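Local coordinates for glycosyl hydrolase family 2, TIM barrel domain protein (PDB 6DXU) that probably hydrolyses beta-glucuronides in the human gut, as a bacterial beta-glucuronidase of glycoside hydrolase family 2, at residues Asn604-Asp618 with Asn782-Ala794. Numbering follows the deposited sequence.
With BCN (bicine), chain L.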
loop_
_atom_site.group_PDB
_atom_site.type_symbol
_atom_site.label_atom_id
_atom_site.label_comp_id
_atom_site.label_asym_id
_atom_site.label_seq_id
_atom_site.Cartn_x
_atom_site.Cartn_y
_atom_site.Cartn_z
ATOM N N ASN D 604 0.929 -43.170 14.763
ATOM C CA ASN D 604 1.029 -43.597 16.148
ATOM C C ASN D 604 -0.108 -44.566 16.466
ATOM O O ASN D 604 -1.126 -44.580 15.772
ATOM C CB ASN D 604 0.981 -42.387 17.080
ATOM C CG ASN D 604 2.355 -41.811 17.343
ATOM O OD1 ASN D 604 3.309 -42.152 16.645
ATOM N ND2 ASN D 604 2.467 -40.933 18.351
ATOM N N PRO D 605 0.051 -45.392 17.513
ATOM C CA PRO D 605 -1.011 -46.359 17.871
ATOM C C PRO D 605 -2.382 -45.734 18.031
ATOM O O PRO D 605 -3.379 -46.307 17.569
ATOM C CB PRO D 605 -0.502 -46.952 19.194
ATOM C CG PRO D 605 0.989 -46.877 19.075
ATOM C CD PRO D 605 1.266 -45.578 18.327
ATOM N N VAL D 606 -2.463 -44.568 18.668
ATOM C CA VAL D 606 -3.571 -43.642 18.458
ATOM C C VAL D 606 -3.108 -42.622 17.406
ATOM O O VAL D 606 -2.201 -41.829 17.697
ATOM C CB VAL D 606 -4.000 -42.942 19.749
ATOM C CG1 VAL D 606 -5.054 -41.880 19.435
ATOM C CG2 VAL D 606 -4.547 -43.986 20.778
ATOM N N PRO D 607 -3.666 -42.646 16.198
ATOM C CA PRO D 607 -3.188 -41.723 15.158
ATOM C C PRO D 607 -3.242 -40.271 15.618
ATOM O O PRO D 607 -4.202 -39.843 16.264
ATOM C CB PRO D 607 -4.156 -41.978 13.988
ATOM C CG PRO D 607 -4.586 -43.423 14.169
ATOM C CD PRO D 607 -4.649 -43.623 15.682
ATOM N N TYR D 608 -2.182 -39.521 15.291
ATOM C CA TYR D 608 -2.114 -38.070 15.518
ATOM C C TYR D 608 -2.149 -37.694 16.995
ATOM O O TYR D 608 -2.617 -36.606 17.360
ATOM C CB TYR D 608 -3.226 -37.337 14.765
ATOM C CG TYR D 608 -3.109 -37.447 13.267
ATOM C CD1 TYR D 608 -2.125 -36.760 12.573
ATOM C CD2 TYR D 608 -4.000 -38.238 12.543
ATOM C CE1 TYR D 608 -2.025 -36.843 11.185
ATOM C CE2 TYR D 608 -3.912 -38.333 11.158
ATOM C CZ TYR D 608 -2.928 -37.638 10.490
ATOM O OH TYR D 608 -2.857 -37.730 9.122
ATOM N N VAL D 609 -1.642 -38.563 17.865
ATOM C CA VAL D 609 -1.545 -38.256 19.289
ATOM C C VAL D 609 -0.143 -38.601 19.757
ATOM O O VAL D 609 0.366 -39.693 19.476
ATOM C CB VAL D 609 -2.609 -39.001 20.120
ATOM C CG1 VAL D 609 -2.344 -38.827 21.629
ATOM C CG2 VAL D 609 -4.011 -38.464 19.782
ATOM N N ASN D 610 0.499 -37.647 20.418
ATOM C CA ASN D 610 1.747 -37.897 21.122
ATOM C C ASN D 610 1.373 -38.603 22.419
ATOM O O ASN D 610 0.707 -38.013 23.275
ATOM C CB ASN D 610 2.480 -36.581 21.378
ATOM C CG ASN D 610 3.840 -36.779 22.047
ATOM O OD1 ASN D 610 3.979 -37.570 22.989
ATOM N ND2 ASN D 610 4.846 -36.041 21.579
ATOM N N GLN D 611 1.766 -39.869 22.559
ATOM C CA GLN D 611 1.268 -40.697 23.654
ATOM C C GLN D 611 2.271 -40.837 24.797
ATOM O O GLN D 611 2.275 -41.849 25.506
ATOM C CB GLN D 611 0.848 -42.070 23.127
ATOM C CG GLN D 611 -0.305 -41.978 22.115
ATOM C CD GLN D 611 -0.677 -43.325 21.513
ATOM O OE1 GLN D 611 -0.293 -43.648 20.381
ATOM N NE2 GLN D 611 -1.447 -44.107 22.264
ATOM N N LYS D 612 3.113 -39.830 25.012
ATOM C CA LYS D 612 4.059 -39.874 26.123
ATOM C C LYS D 612 3.445 -39.478 27.456
ATOM O O LYS D 612 4.123 -39.576 28.487
ATOM C CB LYS D 612 5.244 -38.954 25.817
ATOM C CG LYS D 612 6.107 -39.434 24.677
ATOM C CD LYS D 612 7.257 -38.446 24.423
ATOM C CE LYS D 612 8.173 -38.945 23.325
ATOM N NZ LYS D 612 7.485 -39.082 22.018
ATOM N N GLY D 613 2.190 -39.037 27.482
ATOM C CA GLY D 613 1.615 -38.581 28.728
ATOM C C GLY D 613 1.554 -39.688 29.764
ATOM O O GLY D 613 1.609 -40.871 29.446
ATOM N N VAL D 614 1.497 -39.281 31.035
ATOM C CA VAL D 614 1.156 -40.214 32.100
ATOM C C VAL D 614 -0.331 -40.182 32.376
ATOM O O VAL D 614 -0.827 -40.920 33.240
ATOM C CB VAL D 614 1.994 -39.927 33.363
ATOM C CG1 VAL D 614 3.461 -39.976 33.013
ATOM C CG2 VAL D 614 1.618 -38.594 33.997
ATOM N N VAL D 615 -1.061 -39.353 31.646
ATOM C CA VAL D 615 -2.510 -39.278 31.710
ATOM C C VAL D 615 -3.023 -39.300 30.279
ATOM O O VAL D 615 -2.399 -38.717 29.383
ATOM C CB VAL D 615 -2.951 -38.002 32.456
ATOM C CG1 VAL D 615 -4.453 -37.870 32.437
ATOM C CG2 VAL D 615 -2.417 -38.033 33.909
ATOM N N GLU D 616 -4.140 -39.997 30.053
ATOM C CA GLU D 616 -4.741 -40.015 28.724
ATOM C C GLU D 616 -5.407 -38.673 28.425
ATOM O O GLU D 616 -5.691 -37.871 29.321
ATOM C CB GLU D 616 -5.783 -41.139 28.607
ATOM C CG GLU D 616 -5.239 -42.568 28.878
ATOM C CD GLU D 616 -6.319 -43.631 28.676
ATOM O OE1 GLU D 616 -6.898 -43.674 27.571
ATOM O OE2 GLU D 616 -6.607 -44.397 29.623
ATOM N N ARG D 617 -5.698 -38.456 27.142
ATOM C CA ARG D 617 -6.195 -37.168 26.672
ATOM C C ARG D 617 -7.569 -36.831 27.240
ATOM O O ARG D 617 -8.003 -35.676 27.130
ATOM C CB ARG D 617 -6.201 -37.167 25.129
ATOM C CG ARG D 617 -6.313 -35.798 24.481
ATOM C CD ARG D 617 -6.063 -35.891 22.967
ATOM N NE ARG D 617 -6.257 -34.620 22.267
ATOM C CZ ARG D 617 -7.280 -34.371 21.449
ATOM N NH1 ARG D 617 -8.210 -35.307 21.224
ATOM N NH2 ARG D 617 -7.372 -33.186 20.852
ATOM N N ASP D 618 -8.248 -37.796 27.875
ATOM C CA ASP D 618 -9.538 -37.569 28.509
ATOM C C ASP D 618 -9.455 -37.528 30.039
ATOM O O ASP D 618 -10.493 -37.615 30.707
ATOM C CB ASP D 618 -10.528 -38.649 28.062
ATOM C CG ASP D 618 -10.158 -40.038 28.577
ATOM O OD1 ASP D 618 -9.106 -40.201 29.246
ATOM O OD2 ASP D 618 -10.918 -40.980 28.283
ATOM N N ASN D 782 -12.736 -40.192 17.759
ATOM C CA ASN D 782 -11.962 -38.961 17.589
ATOM C C ASN D 782 -11.752 -38.240 18.921
ATOM O O ASN D 782 -11.757 -37.002 19.006
ATOM C CB ASN D 782 -12.611 -38.045 16.553
ATOM C CG ASN D 782 -12.510 -38.614 15.143
ATOM O OD1 ASN D 782 -11.620 -39.419 14.840
ATOM N ND2 ASN D 782 -13.436 -38.224 14.288
ATOM N N LEU D 783 -11.546 -39.017 19.972
ATOM C CA LEU D 783 -11.162 -38.438 21.252
ATOM C C LEU D 783 -9.654 -38.403 21.448
ATOM O O LEU D 783 -9.177 -37.750 22.382
ATOM C CB LEU D 783 -11.801 -39.217 22.408
ATOM C CG LEU D 783 -13.329 -39.292 22.418
ATOM C CD1 LEU D 783 -13.811 -39.960 23.695
ATOM C CD2 LEU D 783 -13.954 -37.900 22.229
ATOM N N GLY D 784 -8.891 -39.087 20.601
ATOM C CA GLY D 784 -7.454 -39.151 20.810
ATOM C C GLY D 784 -7.043 -40.031 21.971
ATOM O O GLY D 784 -5.997 -39.790 22.585
ATOM N N THR D 785 -7.854 -41.033 22.304
ATOM C CA THR D 785 -7.558 -41.989 23.362
ATOM C C THR D 785 -7.651 -43.399 22.796
ATOM O O THR D 785 -8.301 -43.636 21.778
ATOM C CB THR D 785 -8.532 -41.881 24.531
ATOM O OG1 THR D 785 -9.852 -42.196 24.058
ATOM C CG2 THR D 785 -8.505 -40.461 25.170
ATOM N N SER D 786 -7.002 -44.346 23.472
ATOM C CA SER D 786 -7.013 -45.715 22.968
ATOM C C SER D 786 -8.393 -46.369 23.056
ATOM O O SER D 786 -8.594 -47.414 22.423
ATOM C CB SER D 786 -5.978 -46.568 23.704
ATOM O OG SER D 786 -6.261 -46.618 25.083
ATOM N N THR D 787 -9.333 -45.805 23.818
ATOM C CA THR D 787 -10.704 -46.312 23.842
ATOM C C THR D 787 -11.696 -45.338 23.210
ATOM O O THR D 787 -12.912 -45.518 23.355
ATOM C CB THR D 787 -11.146 -46.651 25.271
ATOM O OG1 THR D 787 -11.039 -45.489 26.102
ATOM C CG2 THR D 787 -10.275 -47.776 25.851
ATOM N N GLY D 788 -11.209 -44.314 22.519
ATOM C CA GLY D 788 -12.064 -43.363 21.846
ATOM C C GLY D 788 -11.586 -43.089 20.433
ATOM O O GLY D 788 -11.562 -41.934 19.998
ATOM N N SER D 789 -11.184 -44.133 19.706
ATOM C CA SER D 789 -10.590 -43.977 18.387
ATOM C C SER D 789 -11.204 -44.982 17.420
ATOM O O SER D 789 -11.219 -46.184 17.707
ATOM C CB SER D 789 -9.064 -44.159 18.446
ATOM O OG SER D 789 -8.435 -43.116 19.192
ATOM N N ARG D 790 -11.672 -44.497 16.260
ATOM C CA ARG D 790 -12.296 -45.399 15.294
ATOM C C ARG D 790 -11.278 -46.161 14.473
ATOM O O ARG D 790 -11.648 -47.128 13.807
ATOM C CB ARG D 790 -13.246 -44.640 14.359
ATOM C CG ARG D 790 -12.587 -43.658 13.402
ATOM C CD ARG D 790 -13.648 -42.929 12.591
ATOM N NE ARG D 790 -13.055 -41.959 11.670
ATOM C CZ ARG D 790 -12.546 -42.271 10.485
ATOM N NH1 ARG D 790 -12.579 -43.533 10.062
ATOM N NH2 ARG D 790 -12.014 -41.323 9.711
ATOM N N LYS D 791 -10.017 -45.733 14.486
ATOM C CA LYS D 791 -8.892 -46.524 13.993
ATOM C C LYS D 791 -7.838 -46.519 15.088
ATOM O O LYS D 791 -7.428 -45.446 15.543
ATOM C CB LYS D 791 -8.331 -45.957 12.688
ATOM C CG LYS D 791 -9.285 -46.112 11.502
ATOM C CD LYS D 791 -8.647 -45.675 10.178
ATOM C CE LYS D 791 -9.645 -45.851 9.034
ATOM N NZ LYS D 791 -9.092 -45.423 7.737
ATOM N N VAL D 792 -7.437 -47.699 15.550
ATOM C CA VAL D 792 -6.580 -47.786 16.737
ATOM C C VAL D 792 -5.846 -49.118 16.702
ATOM O O VAL D 792 -6.412 -50.139 16.303
ATOM C CB VAL D 792 -7.408 -47.616 18.032
ATOM C CG1 VAL D 792 -8.352 -48.828 18.256
ATOM C CG2 VAL D 792 -6.492 -47.404 19.249
ATOM N N GLN D 793 -4.581 -49.105 17.112
ATOM C CA GLN D 793 -3.845 -50.354 17.269
ATOM C C GLN D 793 -4.378 -51.098 18.483
ATOM O O GLN D 793 -4.757 -50.486 19.484
ATOM C CB GLN D 793 -2.343 -50.095 17.440
ATOM C CG GLN D 793 -1.590 -49.764 16.164
ATOM C CD GLN D 793 -0.100 -49.593 16.420
ATOM O OE1 GLN D 793 0.410 -50.069 17.430
ATOM N NE2 GLN D 793 0.600 -48.886 15.523
ATOM N N ALA D 794 -4.441 -52.424 18.382
ATOM C CA ALA D 794 -4.908 -53.219 19.507
ATOM C C ALA D 794 -3.959 -53.075 20.694
ATOM O O ALA D 794 -2.758 -52.840 20.534
ATOM C CB ALA D 794 -5.021 -54.696 19.109
HETATM N N1 BCN L . 4.748 -48.313 16.678
HETATM C C1 BCN L . 5.403 -49.187 15.723
HETATM C C2 BCN L . 4.359 -50.104 15.091
HETATM O O21 BCN L . 3.211 -50.178 15.602
HETATM O O22 BCN L . 4.646 -50.784 14.069
HETATM C C3 BCN L . 5.157 -48.718 18.019
HETATM C C4 BCN L . 4.399 -49.966 18.480
HETATM O O4 BCN L . 3.017 -49.760 18.360
HETATM C C5 BCN L . 5.219 -46.946 16.457
HETATM C C6 BCN L . 4.223 -46.166 15.598
HETATM O O6 BCN L . 2.971 -46.795 15.676
HETATM O O HOH W 1 -5.289 -43.146 25.415
HETATM O O HOH W 2 -7.893 -45.763 26.795
HETATM O O HOH W 3 -10.872 -34.660 20.169
HETATM O O HOH W 4 -4.792 -40.460 25.133
HETATM O O HOH W 5 -11.793 -43.016 25.819
#
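The guanidinium of Arg617 meets segment 782-794 edge-on: Leu783 O lies near its plane and takes a hydrogen bond from NH1 (2.9 Å), although the donor stands well above the plane of that carbonyl. The second flat group, the Gln793 amide, lies nearly flat over one face of the Pro605 ring, Pro605 CG to Gln793 OE1 3.6 Å. Its NE2 sends weak hydrogen bonds to bicine O21 and O6, but the strongest polar partner of this side chain is Arg523, also of the bicine pocket. Carrying CG anti to the backbone N (chi1 -164°), Arg617 runs extended past Gly784 O, while NE makes a salt bridge with Asp335. A leucine in its place would probably leave Leu783 O without this donor and Asp335 without its charged mate. At Gly784 a CB would clash with NH1 of Arg617; Val609 CG2 packs on Gly784 CA at 3.7 Å. Val606 packs against the type I turn Thr785-Gly788 and its flank, CG1 near Ser789 OG (3.6 Å) and CG2 at Ser786 N and CA. Ser789 OG is itself held by Thr785 O, which Gly788 N reaches from the opposite face. One water links Glu616 OE1 to Ser786 N, and another joins Arg617 N to Gly784 O. Gln793 N gives Pro605 O a nearly straight bond (3.1 Å, 173°). The two segments thus form an interdomain interface, where the C-terminal beta-sandwich docks on the family 2 TIM barrel and both contribute to the bicine pocket.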